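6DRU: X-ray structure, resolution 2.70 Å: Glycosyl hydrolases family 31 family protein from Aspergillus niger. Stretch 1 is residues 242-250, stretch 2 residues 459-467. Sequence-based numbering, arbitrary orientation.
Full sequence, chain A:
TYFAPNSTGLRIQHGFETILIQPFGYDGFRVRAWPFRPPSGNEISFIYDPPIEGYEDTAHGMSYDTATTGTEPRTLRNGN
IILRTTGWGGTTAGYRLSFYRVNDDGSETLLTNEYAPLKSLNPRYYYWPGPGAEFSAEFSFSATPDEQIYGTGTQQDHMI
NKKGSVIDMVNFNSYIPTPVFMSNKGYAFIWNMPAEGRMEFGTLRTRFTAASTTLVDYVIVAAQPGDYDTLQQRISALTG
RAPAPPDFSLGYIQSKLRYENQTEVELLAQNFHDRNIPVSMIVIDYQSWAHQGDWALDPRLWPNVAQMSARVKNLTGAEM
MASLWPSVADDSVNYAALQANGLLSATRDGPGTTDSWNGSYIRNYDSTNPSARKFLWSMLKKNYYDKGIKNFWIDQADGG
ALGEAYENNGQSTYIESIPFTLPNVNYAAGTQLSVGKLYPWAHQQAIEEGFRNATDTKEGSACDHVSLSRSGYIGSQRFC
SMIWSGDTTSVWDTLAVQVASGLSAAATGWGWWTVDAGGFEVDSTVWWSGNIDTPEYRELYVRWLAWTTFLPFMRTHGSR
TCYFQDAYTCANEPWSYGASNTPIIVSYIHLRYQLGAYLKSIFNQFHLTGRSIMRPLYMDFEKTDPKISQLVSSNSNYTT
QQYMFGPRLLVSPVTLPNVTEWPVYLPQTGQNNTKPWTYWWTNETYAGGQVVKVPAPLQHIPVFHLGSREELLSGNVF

Stretch 1, residues 242-250: APAPPDFSL
Stretch 2, residues 459-467: EGSACDHVS

How do the two stretches run past each other at the start of stretch 1? They advance in the same direction, with CA atoms 4.5 Å apart at Pro243 and Gly460, 4.8 Å at Ala244 and Ala462, and 5.3 Å at both Pro245–Cys463 and Pro246–Asp464. Stretch 1 is extended through Pro246 (phi/psi near -80/176, -90/136, -74/154 and -67/145 from Pro243 onward). Ala242 points away, whereas Pro243, its ring C-gamma endo, points toward stretch 2. Its CA lies 3.6 Å from Gly460 O in a CA-H...O contact, its CB is 3.2 Å from Ser461 O, and its CG packs 3.4 Å from Cys463 SG. Gly460 adopts phi/psi 97/-22, where a CB would be jammed against the preceding carbonyl oxygen; Ser461 (-78/-177, chi1 p) turns its side chain away.

What ties the backbones together? The one hydrogen bond across the contact runs from Cys463 N to Ala244 O, 2.9 Å long and nearly straight at 174°. Ala244 CB points sideways, as does that of Ala462 (-61/137), whose CA sits 3.7 Å from Ala244 O. Cys463 (-85/143, chi1 m) directs its side chain toward stretch 1, and its sulfur is bonded covalently elsewhere in the structure.

How do the two neighboring prolines differ in their contacts? Both are C-gamma endo, but Pro245 points away and contributes little, while Pro246 points toward stretch 2. Pro246 CD lies 3.6 Å from Cys463 CB and likewise 3.6 Å from Val466 CG1, so one ring carbon meets two apolar side chains. Pro246 CB also approaches backbone oxygens, at 3.4 Å from Cys463 O and 3.6 Å from Asp464 O. Asp464 (-94/-28, chi1 m) and His465 (-141/165, chi1 m) point away, then Val466 (-128/168, chi1 m) points back toward stretch 1.

How does stretch 1 finish? It tightens into a 3-10 segment over 247–250, with phi/psi -61/-34, -66/-30, -68/-13 and -85/2. Ser249 N bonds to Pro246 O at 3.1 Å and Leu250 N to Asp247 O at 3.2 Å. Asp247 (chi1 m) points away. Phe248 leaves sideways with chi1 81° and chi2 -83°, but its ring end comes nearer: CE1 lies 3.5 Å from Asp464 O, which sits at the ring edge near its plane. Ser249 (chi1 p) has CB 4.2 Å from Val466 CG1, while its OG donates to Pro246 O at 2.5 Å, so that carbonyl accepts two bonds. Leu250 (m, t) is out of reach.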

# COMPACT_ATOMS: atom_id res chain seq x y z
N ALA A 242 15.16 -34.52 -16.53
CA ALA A 242 16.48 -34.43 -15.94
C ALA A 242 17.54 -34.95 -16.91
O ALA A 242 17.27 -35.82 -17.74
CB ALA A 242 16.54 -35.21 -14.64
N PRO A 243 18.76 -34.43 -16.82
CA PRO A 243 19.86 -34.95 -17.64
C PRO A 243 20.44 -36.22 -17.02
O PRO A 243 20.04 -36.66 -15.94
CB PRO A 243 20.87 -33.80 -17.61
CG PRO A 243 20.62 -33.14 -16.30
CD PRO A 243 19.15 -33.24 -16.05
N ALA A 244 21.39 -36.81 -17.74
CA ALA A 244 22.02 -37.95 -17.08
C ALA A 244 23.21 -37.49 -16.25
O ALA A 244 24.02 -36.68 -16.72
CB ALA A 244 22.47 -38.98 -18.11
N PRO A 245 23.35 -38.00 -15.02
CA PRO A 245 24.42 -37.51 -14.16
C PRO A 245 25.77 -38.06 -14.60
O PRO A 245 25.84 -39.12 -15.23
CB PRO A 245 24.02 -38.06 -12.77
CG PRO A 245 23.30 -39.32 -13.09
CD PRO A 245 22.54 -39.04 -14.37
N PRO A 246 26.85 -37.35 -14.29
CA PRO A 246 28.19 -37.91 -14.56
C PRO A 246 28.44 -39.11 -13.66
O PRO A 246 28.00 -39.14 -12.51
CB PRO A 246 29.13 -36.75 -14.23
CG PRO A 246 28.37 -35.91 -13.27
CD PRO A 246 26.93 -36.02 -13.67
N ASP A 247 29.15 -40.10 -14.21
CA ASP A 247 29.29 -41.38 -13.51
C ASP A 247 29.99 -41.22 -12.17
O ASP A 247 29.66 -41.94 -11.22
CB ASP A 247 30.06 -42.37 -14.39
CG ASP A 247 29.26 -42.82 -15.60
OD1 ASP A 247 28.01 -42.81 -15.53
OD2 ASP A 247 29.88 -43.18 -16.63
N PHE A 248 30.93 -40.28 -12.06
CA PHE A 248 31.68 -40.14 -10.81
C PHE A 248 30.79 -39.69 -9.66
O PHE A 248 31.05 -40.05 -8.51
CB PHE A 248 32.85 -39.17 -11.00
CG PHE A 248 32.46 -37.72 -10.91
CD1 PHE A 248 31.94 -37.06 -12.01
CD2 PHE A 248 32.62 -37.02 -9.73
CE1 PHE A 248 31.58 -35.73 -11.93
CE2 PHE A 248 32.27 -35.69 -9.65
CZ PHE A 248 31.74 -35.04 -10.75
N SER A 249 29.74 -38.92 -9.95
CA SER A 249 28.86 -38.41 -8.90
C SER A 249 28.06 -39.51 -8.22
O SER A 249 27.47 -39.25 -7.16
CB SER A 249 27.92 -37.36 -9.48
OG SER A 249 27.09 -37.91 -10.49
N LEU A 250 28.01 -40.72 -8.78
CA LEU A 250 27.26 -41.81 -8.18
C LEU A 250 28.04 -42.56 -7.10
O LEU A 250 27.51 -43.52 -6.54
CB LEU A 250 26.81 -42.79 -9.27
CG LEU A 250 25.97 -42.19 -10.40
CD1 LEU A 250 25.67 -43.25 -11.46
CD2 LEU A 250 24.69 -41.59 -9.85
N GLU A 459 21.65 -28.08 -22.75
CA GLU A 459 20.99 -28.47 -21.51
C GLU A 459 20.11 -29.68 -21.76
O GLU A 459 19.46 -29.80 -22.81
CB GLU A 459 20.18 -27.30 -20.96
CG GLU A 459 19.41 -27.61 -19.69
CD GLU A 459 18.57 -26.44 -19.21
OE1 GLU A 459 17.46 -26.23 -19.75
OE2 GLU A 459 19.02 -25.72 -18.29
N GLY A 460 20.08 -30.60 -20.80
CA GLY A 460 19.37 -31.84 -20.92
C GLY A 460 20.22 -33.02 -21.36
O GLY A 460 19.84 -34.17 -21.12
N SER A 461 21.37 -32.76 -21.99
CA SER A 461 22.28 -33.82 -22.38
C SER A 461 23.09 -34.28 -21.16
O SER A 461 22.89 -33.80 -20.04
CB SER A 461 23.20 -33.36 -23.51
OG SER A 461 24.10 -32.35 -23.06
N ALA A 462 24.01 -35.21 -21.38
CA ALA A 462 24.78 -35.78 -20.28
C ALA A 462 25.60 -34.70 -19.59
O ALA A 462 26.22 -33.85 -20.23
CB ALA A 462 25.69 -36.89 -20.80
N CYS A 463 25.61 -34.74 -18.25
CA CYS A 463 26.37 -33.79 -17.46
C CYS A 463 27.81 -34.26 -17.30
O CYS A 463 28.08 -35.46 -17.17
CB CYS A 463 25.75 -33.62 -16.07
SG CYS A 463 24.04 -33.02 -16.03
N ASP A 464 28.73 -33.31 -17.33
CA ASP A 464 30.11 -33.58 -16.94
C ASP A 464 30.36 -33.23 -15.48
O ASP A 464 31.23 -33.84 -14.84
CB ASP A 464 31.08 -32.78 -17.81
CG ASP A 464 31.30 -33.42 -19.17
OD1 ASP A 464 30.67 -34.46 -19.46
OD2 ASP A 464 32.11 -32.88 -19.96
N HIS A 465 29.62 -32.27 -14.94
CA HIS A 465 29.78 -31.83 -13.57
C HIS A 465 28.41 -31.55 -12.97
O HIS A 465 27.40 -31.46 -13.69
CB HIS A 465 30.67 -30.58 -13.50
CG HIS A 465 31.90 -30.68 -14.35
ND1 HIS A 465 33.03 -31.36 -13.96
CD2 HIS A 465 32.16 -30.20 -15.59
CE1 HIS A 465 33.94 -31.28 -14.91
NE2 HIS A 465 33.44 -30.58 -15.91
N VAL A 466 28.36 -31.43 -11.64
CA VAL A 466 27.12 -31.21 -10.92
C VAL A 466 27.27 -30.01 -10.00
O VAL A 466 28.36 -29.50 -9.77
CB VAL A 466 26.69 -32.45 -10.09
CG1 VAL A 466 26.65 -33.69 -10.96
CG2 VAL A 466 27.64 -32.65 -8.92
N SER A 467 26.13 -29.55 -9.49
CA SER A 467 26.08 -28.52 -8.46
C SER A 467 25.22 -29.02 -7.31
O SER A 467 24.30 -29.82 -7.50
CB SER A 467 25.52 -27.20 -9.00
OG SER A 467 24.13 -27.29 -9.23